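Local coordinates for DUF2020 domain-containing protein (Corynebacterium diphtheriae, PDB 3V7B), which is of unknown function but belongs to the DUF2020 family of the Mog1p/PsbP clan and is built round an antiparallel sheet, at residues A[5-17]-A[74-88]. Numbering follows the deposited sequence.
Sequences VHDSALPFDALPM and RHMPSEEEAIRVVDW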
loop_
_atom_site.group_PDB
_atom_site.type_symbol
_atom_site.label_atom_id
_atom_site.label_comp_id
_atom_site.label_asym_id
_atom_site.label_seq_id
_atom_site.Cartn_x
_atom_site.Cartn_y
_atom_site.Cartn_z
ATOM N N VAL A 5 -21.465 -3.991 -3.046
ATOM C CA VAL A 5 -20.500 -2.831 -2.788
ATOM C C VAL A 5 -19.142 -3.320 -2.275
ATOM O O VAL A 5 -19.063 -4.200 -1.411
ATOM C CB VAL A 5 -21.104 -1.725 -1.833
ATOM C CG1 VAL A 5 -20.524 -1.721 -0.414
ATOM C CG2 VAL A 5 -20.898 -0.337 -2.430
ATOM N N HIS A 6 -18.077 -2.746 -2.812
ATOM C CA HIS A 6 -16.722 -3.132 -2.406
ATOM C C HIS A 6 -16.122 -2.087 -1.562
ATOM O O HIS A 6 -16.365 -0.890 -1.751
ATOM C CB HIS A 6 -15.808 -3.306 -3.623
ATOM C CG HIS A 6 -16.244 -4.404 -4.516
ATOM N ND1 HIS A 6 -16.159 -5.713 -4.143
ATOM C CD2 HIS A 6 -16.907 -4.375 -5.752
ATOM C CE1 HIS A 6 -16.697 -6.487 -5.127
ATOM N NE2 HIS A 6 -17.148 -5.665 -6.111
ATOM N N ASP A 7 -15.275 -2.552 -0.661
ATOM C CA ASP A 7 -14.506 -1.689 0.229
ATOM C C ASP A 7 -15.393 -0.620 0.951
ATOM O O ASP A 7 -14.993 0.522 1.133
ATOM C CB ASP A 7 -13.408 -0.978 -0.545
ATOM C CG ASP A 7 -12.438 -1.898 -1.226
ATOM O OD1 ASP A 7 -12.440 -3.145 -1.022
ATOM O OD2 ASP A 7 -11.579 -1.296 -1.954
ATOM N N SER A 8 -16.565 -1.043 1.399
ATOM C CA SER A 8 -17.517 -0.147 2.090
ATOM C C SER A 8 -17.781 1.172 1.332
ATOM O O SER A 8 -18.019 2.232 1.951
ATOM C CB SER A 8 -16.953 0.194 3.504
ATOM O OG SER A 8 -16.509 -0.944 4.228
ATOM N N ALA A 9 -17.750 1.113 0.000
ATOM C CA ALA A 9 -17.971 2.251 -0.877
ATOM C C ALA A 9 -17.078 3.433 -0.511
ATOM O O ALA A 9 -17.458 4.562 -0.703
ATOM C CB ALA A 9 -19.461 2.622 -0.899
ATOM N N LEU A 10 -15.886 3.171 0.047
ATOM C CA LEU A 10 -14.986 4.274 0.399
ATOM C C LEU A 10 -14.544 5.029 -0.848
ATOM O O LEU A 10 -14.367 4.409 -1.895
ATOM C CB LEU A 10 -13.736 3.788 1.167
ATOM C CG LEU A 10 -14.042 3.367 2.642
ATOM C CD1 LEU A 10 -12.834 2.658 3.296
ATOM C CD2 LEU A 10 -14.499 4.518 3.534
ATOM N N PRO A 11 -14.327 6.362 -0.732
ATOM C CA PRO A 11 -13.942 7.169 -1.873
ATOM C C PRO A 11 -12.478 6.861 -2.309
ATOM O O PRO A 11 -11.723 6.226 -1.556
ATOM C CB PRO A 11 -14.008 8.580 -1.334
ATOM C CG PRO A 11 -13.746 8.432 0.135
ATOM C CD PRO A 11 -14.501 7.174 0.477
ATOM N N PHE A 12 -12.136 7.306 -3.515
ATOM C CA PHE A 12 -10.781 7.059 -4.129
ATOM C C PHE A 12 -9.593 7.457 -3.215
ATOM O O PHE A 12 -8.485 6.866 -3.304
ATOM C CB PHE A 12 -10.645 7.795 -5.460
ATOM C CG PHE A 12 -10.408 9.255 -5.326
ATOM C CD1 PHE A 12 -11.470 10.118 -4.959
ATOM C CD2 PHE A 12 -9.153 9.797 -5.479
ATOM C CE1 PHE A 12 -11.234 11.467 -4.761
ATOM C CE2 PHE A 12 -8.928 11.200 -5.348
ATOM C CZ PHE A 12 -9.962 12.009 -4.979
ATOM N N ASP A 13 -9.813 8.421 -2.333
ATOM C CA ASP A 13 -8.720 8.997 -1.537
ATOM C C ASP A 13 -8.790 8.522 -0.056
ATOM O O ASP A 13 -8.206 9.131 0.797
ATOM C CB ASP A 13 -8.715 10.533 -1.619
ATOM C CG ASP A 13 -10.062 11.183 -1.190
ATOM O OD1 ASP A 13 -11.108 10.499 -0.970
ATOM O OD2 ASP A 13 -10.051 12.421 -1.168
ATOM N N ALA A 14 -9.563 7.452 0.221
ATOM C CA ALA A 14 -9.599 6.846 1.566
ATOM C C ALA A 14 -8.224 6.313 1.963
ATOM O O ALA A 14 -7.479 5.705 1.126
ATOM C CB ALA A 14 -10.631 5.709 1.672
ATOM N N LEU A 15 -7.896 6.491 3.248
ATOM C CA LEU A 15 -6.628 5.988 3.726
ATOM C C LEU A 15 -6.899 4.943 4.815
ATOM O O LEU A 15 -7.849 5.070 5.553
ATOM C CB LEU A 15 -5.779 7.102 4.308
ATOM C CG LEU A 15 -5.233 8.105 3.295
ATOM C CD1 LEU A 15 -4.622 9.302 4.009
ATOM C CD2 LEU A 15 -4.190 7.415 2.450
ATOM N N PRO A 16 -6.038 3.927 4.944
ATOM C CA PRO A 16 -6.186 2.900 6.004
ATOM C C PRO A 16 -6.188 3.502 7.410
ATOM O O PRO A 16 -5.397 4.397 7.680
ATOM C CB PRO A 16 -4.959 2.060 5.827
ATOM C CG PRO A 16 -4.548 2.279 4.402
ATOM C CD PRO A 16 -4.845 3.687 4.121
HETATM N N MSE A 17 -6.992 2.959 8.307
HETATM C CA MSE A 17 -7.044 3.448 9.701
HETATM C C MSE A 17 -7.295 2.254 10.637
HETATM O O MSE A 17 -8.416 2.014 11.096
HETATM C CB MSE A 17 -8.137 4.536 9.890
HETATM C CG MSE A 17 -8.084 5.744 8.937
HETATM SE SE MSE A 17 -9.608 6.992 9.230
HETATM C CE MSE A 17 -8.809 7.784 10.853
ATOM N N ARG A 74 -7.402 -1.942 -3.138
ATOM C CA ARG A 74 -8.675 -1.332 -3.422
ATOM C C ARG A 74 -9.394 -2.126 -4.513
ATOM O O ARG A 74 -8.822 -2.467 -5.518
ATOM C CB ARG A 74 -8.533 0.076 -3.943
ATOM C CG ARG A 74 -8.213 1.154 -2.957
ATOM C CD ARG A 74 -8.892 1.131 -1.662
ATOM N NE ARG A 74 -10.370 1.191 -1.799
ATOM C CZ ARG A 74 -11.114 2.280 -1.854
ATOM N NH1 ARG A 74 -10.590 3.461 -1.684
ATOM N NH2 ARG A 74 -12.430 2.172 -2.013
ATOM N N HIS A 75 -10.608 -2.474 -4.278
ATOM C CA HIS A 75 -11.427 -3.028 -5.360
ATOM C C HIS A 75 -12.451 -1.953 -5.685
ATOM O O HIS A 75 -13.427 -1.691 -4.921
ATOM C CB HIS A 75 -12.076 -4.338 -4.939
ATOM C CG HIS A 75 -11.118 -5.495 -4.841
ATOM N ND1 HIS A 75 -10.211 -5.621 -3.807
ATOM C CD2 HIS A 75 -10.978 -6.635 -5.622
ATOM C CE1 HIS A 75 -9.498 -6.744 -3.977
ATOM N NE2 HIS A 75 -9.963 -7.373 -5.088
HETATM N N MSE A 76 -12.226 -1.260 -6.780
HETATM C CA MSE A 76 -13.101 -0.135 -7.179
HETATM C C MSE A 76 -14.252 -0.634 -8.081
HETATM O O MSE A 76 -14.179 -1.723 -8.648
HETATM C CB MSE A 76 -12.322 0.972 -7.895
HETATM C CG MSE A 76 -11.133 1.565 -7.081
HETATM SE SE MSE A 76 -11.610 2.118 -5.234
HETATM C CE MSE A 76 -12.462 3.800 -5.692
ATOM N N PRO A 77 -15.353 0.147 -8.172
ATOM C CA PRO A 77 -16.511 -0.153 -9.077
ATOM C C PRO A 77 -16.183 -0.143 -10.535
ATOM O O PRO A 77 -16.965 -0.680 -11.339
ATOM C CB PRO A 77 -17.476 1.021 -8.825
ATOM C CG PRO A 77 -17.084 1.600 -7.539
ATOM C CD PRO A 77 -15.611 1.360 -7.348
ATOM N N SER A 78 -15.078 0.505 -10.900
ATOM C CA SER A 78 -14.587 0.512 -12.272
ATOM C C SER A 78 -13.069 0.707 -12.346
ATOM O O SER A 78 -12.400 1.102 -11.372
ATOM C CB SER A 78 -15.188 1.661 -13.082
ATOM O OG SER A 78 -14.726 2.889 -12.529
ATOM N N GLU A 79 -12.552 0.452 -13.543
ATOM C CA GLU A 79 -11.126 0.662 -13.844
ATOM C C GLU A 79 -10.819 2.149 -13.786
ATOM O O GLU A 79 -9.778 2.561 -13.242
ATOM C CB GLU A 79 -10.767 0.063 -15.214
ATOM C CG GLU A 79 -9.421 0.432 -15.698
ATOM C CD GLU A 79 -8.957 -0.449 -16.825
ATOM O OE1 GLU A 79 -7.943 -0.032 -17.364
ATOM O OE2 GLU A 79 -9.595 -1.506 -17.136
ATOM N N GLU A 80 -11.746 2.959 -14.297
ATOM C CA GLU A 80 -11.616 4.416 -14.199
ATOM C C GLU A 80 -11.362 4.876 -12.780
ATOM O O GLU A 80 -10.525 5.752 -12.521
ATOM C CB GLU A 80 -12.896 5.120 -14.695
ATOM C CG GLU A 80 -12.760 6.637 -14.757
ATOM C CD GLU A 80 -11.741 7.064 -15.831
ATOM O OE1 GLU A 80 -10.513 6.896 -15.638
ATOM O OE2 GLU A 80 -12.162 7.542 -16.915
ATOM N N GLU A 81 -12.152 4.333 -11.865
ATOM C CA GLU A 81 -11.975 4.694 -10.467
ATOM C C GLU A 81 -10.642 4.133 -9.878
ATOM O O GLU A 81 -10.047 4.769 -9.024
ATOM C CB GLU A 81 -13.200 4.266 -9.639
ATOM C CG GLU A 81 -14.363 5.256 -9.746
ATOM C CD GLU A 81 -14.038 6.558 -8.971
ATOM O OE1 GLU A 81 -13.605 6.484 -7.803
ATOM O OE2 GLU A 81 -14.222 7.664 -9.502
ATOM N N ALA A 82 -10.229 2.941 -10.308
ATOM C CA ALA A 82 -8.939 2.402 -9.881
ATOM C C ALA A 82 -7.827 3.304 -10.383
ATOM O O ALA A 82 -6.860 3.526 -9.704
ATOM C CB ALA A 82 -8.705 1.005 -10.333
ATOM N N ILE A 83 -7.967 3.847 -11.580
ATOM C CA ILE A 83 -6.958 4.799 -12.105
ATOM C C ILE A 83 -6.933 6.082 -11.295
ATOM O O ILE A 83 -5.882 6.680 -11.086
ATOM C CB ILE A 83 -7.173 5.075 -13.651
ATOM C CG1 ILE A 83 -6.904 3.837 -14.470
ATOM C CG2 ILE A 83 -6.305 6.225 -14.130
ATOM C CD1 ILE A 83 -7.536 3.765 -15.892
ATOM N N ARG A 84 -8.084 6.534 -10.828
ATOM C CA ARG A 84 -8.177 7.761 -10.025
ATOM C C ARG A 84 -7.403 7.609 -8.721
ATOM O O ARG A 84 -6.666 8.523 -8.284
ATOM C CB ARG A 84 -9.660 8.027 -9.765
ATOM C CG ARG A 84 -9.953 9.355 -9.104
ATOM C CD ARG A 84 -11.455 9.535 -8.925
ATOM N NE ARG A 84 -11.731 10.830 -8.371
ATOM C CZ ARG A 84 -12.898 11.195 -7.842
ATOM N NH1 ARG A 84 -13.943 10.366 -7.814
ATOM N NH2 ARG A 84 -13.019 12.406 -7.368
ATOM N N VAL A 85 -7.526 6.453 -8.101
ATOM C CA VAL A 85 -6.751 6.082 -6.886
ATOM C C VAL A 85 -5.241 6.151 -7.176
ATOM O O VAL A 85 -4.475 6.838 -6.493
ATOM C CB VAL A 85 -7.075 4.645 -6.393
ATOM C CG1 VAL A 85 -6.180 4.260 -5.200
ATOM C CG2 VAL A 85 -8.561 4.554 -5.968
ATOM N N VAL A 86 -4.831 5.469 -8.227
ATOM C CA VAL A 86 -3.447 5.415 -8.570
ATOM C C VAL A 86 -2.874 6.830 -8.877
ATOM O O VAL A 86 -1.804 7.172 -8.410
ATOM C CB VAL A 86 -3.205 4.419 -9.714
ATOM C CG1 VAL A 86 -1.800 4.582 -10.255
ATOM C CG2 VAL A 86 -3.436 2.954 -9.291
ATOM N N ASP A 87 -3.631 7.650 -9.633
ATOM C CA ASP A 87 -3.207 8.992 -9.971
ATOM C C ASP A 87 -3.218 9.884 -8.751
ATOM O O ASP A 87 -2.408 10.813 -8.644
ATOM C CB ASP A 87 -4.129 9.593 -11.076
ATOM C CG ASP A 87 -3.939 8.953 -12.402
ATOM O OD1 ASP A 87 -3.079 8.022 -12.531
ATOM O OD2 ASP A 87 -4.636 9.418 -13.355
ATOM N N TRP A 88 -4.102 9.636 -7.809
ATOM C CA TRP A 88 -4.067 10.401 -6.547
ATOM C C TRP A 88 -2.832 10.080 -5.723
ATOM O O TRP A 88 -2.099 11.010 -5.326
ATOM C CB TRP A 88 -5.348 10.127 -5.794
ATOM C CG TRP A 88 -5.313 10.384 -4.323
ATOM C CD1 TRP A 88 -5.342 11.610 -3.664
ATOM C CD2 TRP A 88 -5.242 9.361 -3.252
ATOM N NE1 TRP A 88 -5.263 11.424 -2.279
ATOM C CE2 TRP A 88 -5.221 10.101 -1.973
ATOM C CE3 TRP A 88 -5.209 7.966 -3.226
ATOM C CZ2 TRP A 88 -5.163 9.446 -0.749
ATOM C CZ3 TRP A 88 -5.120 7.325 -2.001
ATOM C CH2 TRP A 88 -5.115 8.050 -0.790
HETATM O O HOH W 1 -14.628 0.444 -3.486
HETATM O O HOH W 2 -10.055 -4.371 -1.169
HETATM O O HOH W 3 -8.154 4.691 -1.442
HETATM O O HOH W 4 -14.173 8.085 -5.133
#
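Asp-7 and Arg-74 form a buried salt bridge where the N-terminal loop 5-17 meets the end of strand 69-75 in the antiparallel sheet of this Mog1p/PsbP-clan domain, before reaching helix 79-89. Asp-7 OD2 accepts twice, from opposite faces of the carboxylate plane: Arg-74 NE at 2.8 Å, nearly straight at 175°, and His-75 N on the syn side. Asp-7 OD1 accepts from Asp-54 N and from a water that also meets His-75 ND1. Bends at chi2 and chi3 fold the Arg-74 chain, and its guanidinium donates from its edge to backbone carbonyls: NH2 reaches Leu-10 O at 3.0 Å and NH1 reaches Pro-11 O, both donors lying above the carbonyl planes. Pro-11 O also closes the type I turn by accepting from Ala-14 N. A second water takes an N-H from Arg-74 NH1 and donates to Phe-12 O and Ala-14 O. Within the turn, the Phe-12 ring turns its edge to the face of the Trp-88 five-membered ring, planes at 80°. The extended Arg-84 chain lays its guanidinium flat on Phe-12, planes 12° apart, while Arg-84 NH1 donates to the syn lone pair of Glu-81 OE2 at 3.2 Å.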